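Local coordinates for protein amidase, hydantoinase/carbamoylase family (PDB 5I4M) that probably hydrolyses N-carbamoyl-L-amino acids to the free amino acids, as a two-zinc amidase of the M20 metallopeptidase family, at residues Asn84-Arg89 and Val144-Glu149; Thr101-Asp106 and Ala207-Ile212; Asp64-Trp69 and Gly119-Leu124. All coordinates share one frame; numbering follows the deposited sequence.

Contact 1: Asn84-Arg89 and Val144-Glu149. With 3PG (3-phosphoglyceric acid), chain E.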
loop_
_atom_site.group_PDB
_atom_site.type_symbol
_atom_site.label_atom_id
_atom_site.label_comp_id
_atom_site.label_asym_id
_atom_site.label_seq_id
_atom_site.Cartn_x
_atom_site.Cartn_y
_atom_site.Cartn_z
ATOM N N ASN A 84 30.190 -1.535 5.593
ATOM C CA ASN A 84 30.439 -2.086 6.915
ATOM C C ASN A 84 31.569 -1.308 7.576
ATOM O O ASN A 84 32.564 -0.955 6.932
ATOM C CB ASN A 84 30.813 -3.571 6.839
ATOM C CG ASN A 84 29.773 -4.415 6.122
ATOM O OD1 ASN A 84 28.578 -4.304 6.380
ATOM N ND2 ASN A 84 30.236 -5.298 5.225
ATOM N N VAL A 85 31.414 -1.034 8.870
ATOM C CA VAL A 85 32.347 -0.182 9.612
ATOM C C VAL A 85 33.101 -1.055 10.605
ATOM O O VAL A 85 32.482 -1.707 11.453
ATOM C CB VAL A 85 31.614 0.949 10.348
ATOM C CG1 VAL A 85 32.621 1.844 11.068
ATOM C CG2 VAL A 85 30.726 1.734 9.397
ATOM N N PHE A 86 34.435 -1.030 10.534
ATOM C CA PHE A 86 35.290 -1.854 11.382
ATOM C C PHE A 86 36.078 -0.951 12.322
ATOM O O PHE A 86 36.924 -0.168 11.881
ATOM C CB PHE A 86 36.209 -2.720 10.527
ATOM C CG PHE A 86 35.452 -3.629 9.595
ATOM C CD1 PHE A 86 35.047 -3.185 8.341
ATOM C CD2 PHE A 86 35.113 -4.912 9.991
ATOM C CE1 PHE A 86 34.330 -4.024 7.488
ATOM C CE2 PHE A 86 34.390 -5.751 9.149
ATOM C CZ PHE A 86 34.004 -5.312 7.902
ATOM N N MET A 87 35.790 -1.064 13.611
ATOM C CA MET A 87 36.442 -0.275 14.645
ATOM C C MET A 87 37.367 -1.207 15.416
ATOM O O MET A 87 36.903 -2.106 16.125
ATOM C CB MET A 87 35.396 0.386 15.540
ATOM C CG MET A 87 34.538 1.406 14.799
ATOM S SD MET A 87 32.914 1.736 15.529
ATOM C CE MET A 87 31.940 0.378 14.858
ATOM N N ARG A 88 38.673 -0.998 15.265
ATOM C CA ARG A 88 39.681 -1.977 15.650
ATOM C C ARG A 88 40.496 -1.492 16.843
ATOM O O ARG A 88 41.044 -0.383 16.821
ATOM C CB ARG A 88 40.610 -2.259 14.468
ATOM C CG ARG A 88 41.752 -3.202 14.741
ATOM C CD ARG A 88 42.449 -3.481 13.426
ATOM N NE ARG A 88 43.686 -4.239 13.575
ATOM C CZ ARG A 88 43.815 -5.533 13.298
ATOM N NH1 ARG A 88 42.767 -6.247 12.865
ATOM N NH2 ARG A 88 45.002 -6.114 13.456
ATOM N N ARG A 89 40.593 -2.333 17.873
ATOM C CA ARG A 89 41.489 -2.103 19.003
ATOM C C ARG A 89 42.682 -3.043 18.865
ATOM O O ARG A 89 42.523 -4.266 18.939
ATOM C CB ARG A 89 40.766 -2.331 20.334
ATOM C CG ARG A 89 41.626 -2.034 21.583
ATOM C CD ARG A 89 40.874 -2.412 22.851
ATOM N NE ARG A 89 41.503 -1.932 24.083
ATOM C CZ ARG A 89 42.364 -2.629 24.818
ATOM N NH1 ARG A 89 42.735 -3.854 24.444
ATOM N NH2 ARG A 89 42.855 -2.096 25.928
ATOM N N VAL A 144 31.993 -4.109 14.798
ATOM C CA VAL A 144 31.558 -3.905 13.423
ATOM C C VAL A 144 30.128 -3.383 13.420
ATOM O O VAL A 144 29.291 -3.831 14.214
ATOM C CB VAL A 144 31.668 -5.208 12.597
ATOM C CG1 VAL A 144 31.328 -4.947 11.135
ATOM C CG2 VAL A 144 33.089 -5.790 12.694
ATOM N N ILE A 145 29.858 -2.417 12.536
ATOM C CA ILE A 145 28.497 -2.104 12.108
ATOM C C ILE A 145 28.294 -2.723 10.732
ATOM O O ILE A 145 28.986 -2.356 9.775
ATOM C CB ILE A 145 28.236 -0.591 12.056
ATOM C CG1 ILE A 145 28.412 0.036 13.439
ATOM C CG2 ILE A 145 26.817 -0.338 11.517
ATOM C CD1 ILE A 145 28.529 1.540 13.426
ATOM N N TRP A 146 27.336 -3.640 10.621
ATOM C CA TRP A 146 27.017 -4.250 9.334
ATOM C C TRP A 146 25.883 -3.494 8.658
ATOM O O TRP A 146 24.886 -3.154 9.294
ATOM C CB TRP A 146 26.619 -5.720 9.496
ATOM C CG TRP A 146 27.679 -6.571 10.136
ATOM C CD1 TRP A 146 27.700 -7.013 11.430
ATOM C CD2 TRP A 146 28.862 -7.095 9.512
ATOM N NE1 TRP A 146 28.830 -7.774 11.654
ATOM C CE2 TRP A 146 29.555 -7.843 10.493
ATOM C CE3 TRP A 146 29.406 -7.004 8.224
ATOM C CZ2 TRP A 146 30.765 -8.489 10.227
ATOM C CZ3 TRP A 146 30.604 -7.659 7.956
ATOM C CH2 TRP A 146 31.272 -8.387 8.956
ATOM N N THR A 147 26.022 -3.281 7.350
ATOM C CA THR A 147 25.090 -2.452 6.590
ATOM C C THR A 147 23.763 -3.153 6.309
ATOM O O THR A 147 23.731 -4.327 5.928
ATOM C CB THR A 147 25.735 -2.054 5.265
ATOM O OG1 THR A 147 26.854 -1.196 5.511
ATOM C CG2 THR A 147 24.731 -1.356 4.335
ATOM N N ASN A 148 22.662 -2.402 6.463
ATOM C CA ASN A 148 21.327 -2.806 6.006
ATOM C C ASN A 148 20.954 -4.207 6.478
ATOM O O ASN A 148 20.471 -5.042 5.706
ATOM C CB ASN A 148 21.204 -2.730 4.477
ATOM C CG ASN A 148 19.775 -2.993 4.007
ATOM O OD1 ASN A 148 18.832 -2.435 4.561
ATOM N ND2 ASN A 148 19.609 -3.889 3.035
ATOM N N GLU A 149 21.181 -4.481 7.763
ATOM C CA GLU A 149 20.939 -5.846 8.215
ATOM C C GLU A 149 19.460 -6.202 8.156
ATOM O O GLU A 149 19.125 -7.365 7.931
ATOM C CB GLU A 149 21.501 -6.054 9.627
ATOM C CG GLU A 149 21.398 -7.487 10.169
ATOM C CD GLU A 149 20.039 -7.799 10.780
ATOM O OE1 GLU A 149 19.234 -6.861 10.971
ATOM O OE2 GLU A 149 19.769 -8.982 11.054
HETATM C C1 3PG E . 15.120 -11.108 10.322
HETATM O O1 3PG E . 13.987 -10.689 10.021
HETATM O O2 3PG E . 15.299 -12.127 11.024
HETATM C C2 3PG E . 16.307 -10.345 9.808
HETATM O O3 3PG E . 17.477 -11.182 9.816
HETATM C C3 3PG E . 16.536 -9.160 10.718
HETATM O O1P 3PG E . 16.893 -9.628 12.021
HETATM P P 3PG E . 16.819 -8.594 13.288
HETATM O O2P 3PG E . 17.456 -7.305 12.826
HETATM O O3P 3PG E . 15.326 -8.447 13.547
HETATM O O4P 3PG E . 17.624 -9.311 14.387
#
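V85 and F86 pair with I145 and V144 as antiparallel strands in the sheet of the zinc-binding part of this M20-family enzyme. V85 and I145 form the hydrogen-bonded pair: V85 N donates to I145 O at 2.9 Å and I145 N returns a bond to V85 O, also at 2.9 Å. Beside it, F86 and V144 are a non-hydrogen-bonded pair with their side chains on the other face. There V144 CG1, set anti to its backbone N (chi1 -175°), lies over the face of the F86 ring, 4.2 Å from the ring centroid, and also over the six-membered side of the W146 indole. The two rings meet in an offset edge-to-face pair, the edge of F86 turned to the face of W146 with planes at 87°. On the face of V85 and I145, M87 bends its chain so that M87 CE rests 3.8 Å from I145 CG1, and helix 57-72 packs on V85 and M87 there. Just before strand 85-89, the side chain of N84 adds a third bond. N84 OD1 accepts a hydrogen bond from T147 N at 2.9 Å, nearly along the C=O axis, while N84 CG lies 3.4 Å from W146 CE3, the amide and indole planes 70° apart. N84 ND2 is bonded to D80, and T147 OG1 to the backbone of M82. The chain then carries E149 into the ligand pocket, where E149 OE1 comes within 2.6 Å of phosphate oxygen O2P of 3-phosphoglyceric acid.

Contact 2: Thr101-Asp106 and Ala207-Ile212. With ZN (zinc ion), chain C; 3PG (3-phosphoglyceric acid), chain E.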
loop_
_atom_site.group_PDB
_atom_site.type_symbol
_atom_site.label_atom_id
_atom_site.label_comp_id
_atom_site.label_asym_id
_atom_site.label_seq_id
_atom_site.Cartn_x
_atom_site.Cartn_y
_atom_site.Cartn_z
ATOM N N THR A 101 33.175 -8.481 17.150
ATOM C CA THR A 101 31.806 -8.460 17.619
ATOM C C THR A 101 31.098 -7.353 16.864
ATOM O O THR A 101 31.719 -6.569 16.147
ATOM C CB THR A 101 31.721 -8.227 19.133
ATOM O OG1 THR A 101 30.392 -8.499 19.583
ATOM C CG2 THR A 101 32.078 -6.780 19.476
ATOM N N GLY A 102 29.793 -7.274 17.040
ATOM C CA GLY A 102 29.089 -6.218 16.362
ATOM C C GLY A 102 27.735 -6.654 15.875
ATOM O O GLY A 102 27.321 -7.803 16.069
ATOM N N SER A 103 27.045 -5.736 15.214
ATOM C CA SER A 103 25.649 -5.949 14.872
ATOM C C SER A 103 25.253 -4.858 13.888
ATOM O O SER A 103 26.086 -4.414 13.090
ATOM C CB SER A 103 24.796 -5.940 16.149
ATOM O OG SER A 103 23.527 -6.582 15.981
ATOM N N HIS A 104 24.011 -4.398 13.939
ATOM C CA HIS A 104 23.544 -3.396 12.998
ATOM C C HIS A 104 22.999 -2.179 13.727
ATOM O O HIS A 104 22.420 -2.286 14.810
ATOM C CB HIS A 104 22.457 -3.965 12.078
ATOM C CG HIS A 104 21.285 -4.551 12.805
ATOM N ND1 HIS A 104 20.088 -3.881 12.948
ATOM C CD2 HIS A 104 21.121 -5.749 13.412
ATOM C CE1 HIS A 104 19.242 -4.639 13.624
ATOM N NE2 HIS A 104 19.842 -5.779 13.910
ATOM N N ALA A 105 23.167 -1.020 13.110
ATOM C CA ALA A 105 22.597 0.201 13.651
ATOM C C ALA A 105 21.294 0.606 12.973
ATOM O O ALA A 105 20.593 1.480 13.491
ATOM C CB ALA A 105 23.611 1.345 13.537
ATOM N N ASP A 106 20.956 0.000 11.833
ATOM C CA ASP A 106 19.713 0.328 11.152
ATOM C C ASP A 106 18.545 -0.371 11.839
ATOM O O ASP A 106 18.718 -1.356 12.561
ATOM C CB ASP A 106 19.788 -0.057 9.667
ATOM C CG ASP A 106 19.910 -1.558 9.449
ATOM O OD1 ASP A 106 20.972 -2.121 9.793
ATOM O OD2 ASP A 106 18.962 -2.168 8.894
ATOM N N ALA A 207 34.136 -14.779 16.225
ATOM C CA ALA A 207 33.130 -13.727 16.168
ATOM C C ALA A 207 32.028 -14.034 17.170
ATOM O O ALA A 207 31.661 -15.196 17.362
ATOM C CB ALA A 207 32.541 -13.595 14.759
ATOM N N PHE A 208 31.535 -12.992 17.843
ATOM C CA PHE A 208 30.409 -13.103 18.758
ATOM C C PHE A 208 29.476 -11.932 18.495
ATOM O O PHE A 208 29.941 -10.808 18.316
ATOM C CB PHE A 208 30.841 -13.060 20.235
ATOM C CG PHE A 208 31.735 -14.188 20.654
ATOM C CD1 PHE A 208 31.199 -15.363 21.153
ATOM C CD2 PHE A 208 33.112 -14.063 20.572
ATOM C CE1 PHE A 208 32.023 -16.409 21.543
ATOM C CE2 PHE A 208 33.942 -15.089 20.966
ATOM C CZ PHE A 208 33.397 -16.271 21.454
ATOM N N GLU A 209 28.170 -12.183 18.485
ATOM C CA GLU A 209 27.191 -11.106 18.404
ATOM C C GLU A 209 26.249 -11.176 19.602
ATOM O O GLU A 209 25.673 -12.227 19.901
ATOM C CB GLU A 209 26.398 -11.157 17.092
ATOM C CG GLU A 209 25.293 -10.076 17.001
ATOM C CD GLU A 209 24.716 -9.936 15.605
ATOM O OE1 GLU A 209 25.156 -10.687 14.715
ATOM O OE2 GLU A 209 23.843 -9.058 15.386
ATOM N N LEU A 210 26.105 -10.051 20.280
ATOM C CA LEU A 210 25.188 -9.878 21.396
ATOM C C LEU A 210 23.888 -9.265 20.874
ATOM O O LEU A 210 23.921 -8.296 20.108
ATOM C CB LEU A 210 25.850 -8.977 22.449
ATOM C CG LEU A 210 25.004 -8.413 23.586
ATOM C CD1 LEU A 210 24.504 -9.528 24.475
ATOM C CD2 LEU A 210 25.851 -7.406 24.382
ATOM N N HIS A 211 22.746 -9.837 21.260
ATOM C CA HIS A 211 21.467 -9.389 20.702
ATOM C C HIS A 211 20.347 -9.685 21.689
ATOM O O HIS A 211 20.448 -10.612 22.493
ATOM C CB HIS A 211 21.185 -10.103 19.377
ATOM C CG HIS A 211 20.307 -9.337 18.438
ATOM N ND1 HIS A 211 18.946 -9.205 18.626
ATOM C CD2 HIS A 211 20.595 -8.690 17.282
ATOM C CE1 HIS A 211 18.435 -8.503 17.624
ATOM N NE2 HIS A 211 19.414 -8.177 16.798
ATOM N N ILE A 212 19.266 -8.899 21.631
ATOM C CA ILE A 212 18.094 -9.278 22.410
ATOM C C ILE A 212 17.437 -10.481 21.742
ATOM O O ILE A 212 17.537 -10.675 20.521
ATOM C CB ILE A 212 17.090 -8.119 22.568
ATOM C CG1 ILE A 212 16.663 -7.586 21.199
ATOM C CG2 ILE A 212 17.678 -7.004 23.434
ATOM C CD1 ILE A 212 15.323 -6.878 21.235
HETATM ZN ZN ZN C . 18.799 -7.488 14.758
HETATM C C1 3PG E . 15.120 -11.108 10.322
HETATM O O1 3PG E . 13.987 -10.689 10.021
HETATM O O2 3PG E . 15.299 -12.127 11.024
HETATM C C2 3PG E . 16.307 -10.345 9.808
HETATM O O3 3PG E . 17.477 -11.182 9.816
HETATM C C3 3PG E . 16.536 -9.160 10.718
HETATM O O1P 3PG E . 16.893 -9.628 12.021
HETATM P P 3PG E . 16.819 -8.594 13.288
HETATM O O2P 3PG E . 17.456 -7.305 12.826
HETATM O O3P 3PG E . 15.326 -8.447 13.547
HETATM O O4P 3PG E . 17.624 -9.311 14.387
HETATM O O HOH W 1 27.758 -7.655 19.633
HETATM O O HOH W 2 27.955 -9.551 14.074
HETATM O O HOH W 3 22.396 -6.507 18.715
HETATM O O HOH W 4 20.358 -8.777 13.932
#
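S103 and E209 each extend anti to their own backbone N (chi1 -160° and 177°), which brings hydroxyl and carboxylate together between the two strands. S103 OG donates to E209 OE2 at 2.6 Å, meeting the oxygen on its anti side and 30° out of the carboxylate plane. The other carboxylate oxygen, E209 OE1, is bonded to the backbone N of A381, so both ends of this buried group have a partner. The aliphatic part of E209 lies against the backbone, with E209 CG 3.2 Å from G102 O.

At the start of the segments T101 OG1 donates to F208 O at 2.7 Å from above the carbonyl plane. The strands run broadly in the same direction but diverge, and waters link them: one joins T101 OG1 to L210 N, and another donates hydrogen bonds to S103 OG and to L210 O.

Further along the chain the two histidines converge. H104 NE2 and H211 NE2 each bind the zinc ion at 2.2 Å, their rings rim to rim with neither lying over the other. Each ring is steadied on its far nitrogen by a carbonyl near the ring plane: H104 ND1 donates to D106 O at 2.9 Å, and H211 ND1 to I212 O at 2.8 Å. These bonds fix the ring rotations and leave NE2 for the metal, to which the carbonyl oxygens are thus a second shell. D115, two phosphate oxygens of 3-phosphoglyceric acid and a water complete six ligands around the ion. Metal ligands delivered from the C-terminal ends of neighbouring parallel strands, with an aspartate serving both zinc ions, are characteristic of the M20 two-zinc active site.

Contact 3: Asp64-Trp69 and Gly119-Leu124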
loop_
_atom_site.group_PDB
_atom_site.type_symbol
_atom_site.label_atom_id
_atom_site.label_comp_id
_atom_site.label_asym_id
_atom_site.label_seq_id
_atom_site.Cartn_x
_atom_site.Cartn_y
_atom_site.Cartn_z
ATOM N N ASP A 64 28.093 7.910 12.212
ATOM C CA ASP A 64 29.055 8.968 12.519
ATOM C C ASP A 64 29.307 9.068 14.018
ATOM O O ASP A 64 30.455 9.229 14.463
ATOM C CB ASP A 64 28.550 10.321 12.008
ATOM C CG ASP A 64 28.534 10.435 10.492
ATOM O OD1 ASP A 64 29.072 9.556 9.783
ATOM O OD2 ASP A 64 27.988 11.454 10.008
ATOM N N LEU A 65 28.241 9.006 14.810
ATOM C CA LEU A 65 28.365 9.205 16.248
ATOM C C LEU A 65 29.192 8.096 16.874
ATOM O O LEU A 65 30.122 8.352 17.652
ATOM C CB LEU A 65 26.976 9.266 16.878
ATOM C CG LEU A 65 26.911 9.410 18.405
ATOM C CD1 LEU A 65 27.492 10.737 18.873
ATOM C CD2 LEU A 65 25.475 9.270 18.888
ATOM N N ILE A 66 28.889 6.854 16.503
ATOM C CA ILE A 66 29.572 5.703 17.079
ATOM C C ILE A 66 31.022 5.648 16.614
ATOM O O ILE A 66 31.927 5.368 17.409
ATOM C CB ILE A 66 28.786 4.428 16.733
ATOM C CG1 ILE A 66 27.394 4.513 17.377
ATOM C CG2 ILE A 66 29.536 3.179 17.197
ATOM C CD1 ILE A 66 26.376 3.532 16.823
ATOM N N VAL A 67 31.273 5.929 15.331
ATOM C CA VAL A 67 32.653 6.022 14.848
ATOM C C VAL A 67 33.444 7.037 15.667
ATOM O O VAL A 67 34.595 6.785 16.049
ATOM C CB VAL A 67 32.673 6.359 13.344
ATOM C CG1 VAL A 67 34.043 6.866 12.918
ATOM C CG2 VAL A 67 32.274 5.125 12.535
ATOM N N GLY A 68 32.846 8.194 15.955
ATOM C CA GLY A 68 33.534 9.177 16.786
ATOM C C GLY A 68 33.862 8.649 18.172
ATOM O O GLY A 68 34.966 8.865 18.687
ATOM N N TRP A 69 32.910 7.949 18.796
ATOM C CA TRP A 69 33.161 7.353 20.103
ATOM C C TRP A 69 34.268 6.312 20.028
ATOM O O TRP A 69 35.130 6.242 20.914
ATOM C CB TRP A 69 31.888 6.701 20.641
ATOM C CG TRP A 69 30.812 7.656 21.058
ATOM C CD1 TRP A 69 30.946 8.995 21.308
ATOM C CD2 TRP A 69 29.422 7.346 21.245
ATOM N NE1 TRP A 69 29.727 9.533 21.658
ATOM C CE2 TRP A 69 28.778 8.539 21.631
ATOM C CE3 TRP A 69 28.666 6.175 21.139
ATOM C CZ2 TRP A 69 27.416 8.591 21.912
ATOM C CZ3 TRP A 69 27.317 6.226 21.419
ATOM C CH2 TRP A 69 26.704 7.431 21.801
ATOM N N GLY A 119 23.977 -4.727 20.255
ATOM C CA GLY A 119 25.200 -5.466 19.956
ATOM C C GLY A 119 26.348 -4.566 19.534
ATOM O O GLY A 119 27.511 -4.838 19.851
ATOM N N VAL A 120 26.042 -3.484 18.816
ATOM C CA VAL A 120 27.077 -2.526 18.452
ATOM C C VAL A 120 27.597 -1.819 19.694
ATOM O O VAL A 120 28.808 -1.763 19.938
ATOM C CB VAL A 120 26.543 -1.515 17.417
ATOM C CG1 VAL A 120 27.587 -0.425 17.159
ATOM C CG2 VAL A 120 26.179 -2.229 16.106
ATOM N N LEU A 121 26.687 -1.267 20.497
ATOM C CA LEU A 121 27.108 -0.502 21.666
ATOM C C LEU A 121 27.670 -1.405 22.757
ATOM O O LEU A 121 28.526 -0.969 23.537
ATOM C CB LEU A 121 25.936 0.329 22.185
ATOM C CG LEU A 121 25.505 1.429 21.210
ATOM C CD1 LEU A 121 24.355 2.257 21.789
ATOM C CD2 LEU A 121 26.687 2.329 20.868
ATOM N N GLY A 122 27.188 -2.648 22.846
ATOM C CA GLY A 122 27.834 -3.620 23.715
ATOM C C GLY A 122 29.281 -3.854 23.321
ATOM O O GLY A 122 30.165 -3.946 24.178
ATOM N N GLY A 123 29.548 -3.929 22.015
ATOM C CA GLY A 123 30.925 -4.045 21.563
ATOM C C GLY A 123 31.758 -2.840 21.950
ATOM O O GLY A 123 32.880 -2.980 22.443
ATOM N N LEU A 124 31.218 -1.632 21.727
ATOM C CA LEU A 124 31.931 -0.423 22.133
ATOM C C LEU A 124 32.236 -0.440 23.627
ATOM O O LEU A 124 33.325 -0.032 24.054
ATOM C CB LEU A 124 31.112 0.817 21.769
ATOM C CG LEU A 124 31.721 2.121 22.291
ATOM C CD1 LEU A 124 33.092 2.350 21.670
ATOM C CD2 LEU A 124 30.814 3.303 22.007
#
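With its CG anti to the carbonyl carbon (chi1 -71°), W69 turns the rim of its indole toward L121, whose CD2 methyl sits at the edge of the six-membered ring, near its plane and 4.0 Å from W69 CZ3. L124 reaches the same tryptophan from another direction: the two side chains cross at about a right angle, and L124 CD2 lies 3.7 Å from W69 CE3 and 3.8 Å from W69 CB. It thus lodges in the corner between the indole and the bond that carries it. One face of the ring is covered by L65 of its own helix, offset toward the rim, while R128 makes a cation-pi contact with it.

One turn earlier, I66 points toward helix 117-132 and divides its branches between two partners. I66 CG2 meets V120 CG1 at 4.1 Å, the two side chains crossing obliquely. I66 CG1 faces L121 CD2 at 4.2 Å, and here the side chains are nearly perpendicular. The L121 methyl therefore touches both I66 and W69, side chains from successive turns of helix 57-72.

All these contacts are apolar and run between side chains, in keeping with segment axes that stay 11.3 Å apart at their closest. The two segments run almost parallel, their axes 14° apart. Helix 29-39 adds V39 against both W69 and L121, and I66 also rests on M87 of strand 85-89. Such a layer of near-parallel helices laid against a beta-sheet belongs to the alpha/beta architecture of the M20 zinc-binding domain.

How the contacts relate
The segments alternate along the chain: 64-69, 84-89, 101-106, 119-124, 144-149, then 207-212. Contacts 1 and 2 have centres 9 Å apart and belong to one sheet, in which strand 141-145 lies between strands 85-89 and 99-103; probable hydrogen bonds from V144 N to T101 O and from W146 N to S103 O join them. Contact 3, about 9 Å from contact 1 and 11 Å from contact 2, centre to centre, joins two helices lying against this sheet, V120 packing on both I145 and S103. Contacts 1 and 2 meet again at the ligand, where E149, in the loop after strand 141-145, packs on H104, so this part of the active site is built where chain leaves the sheet.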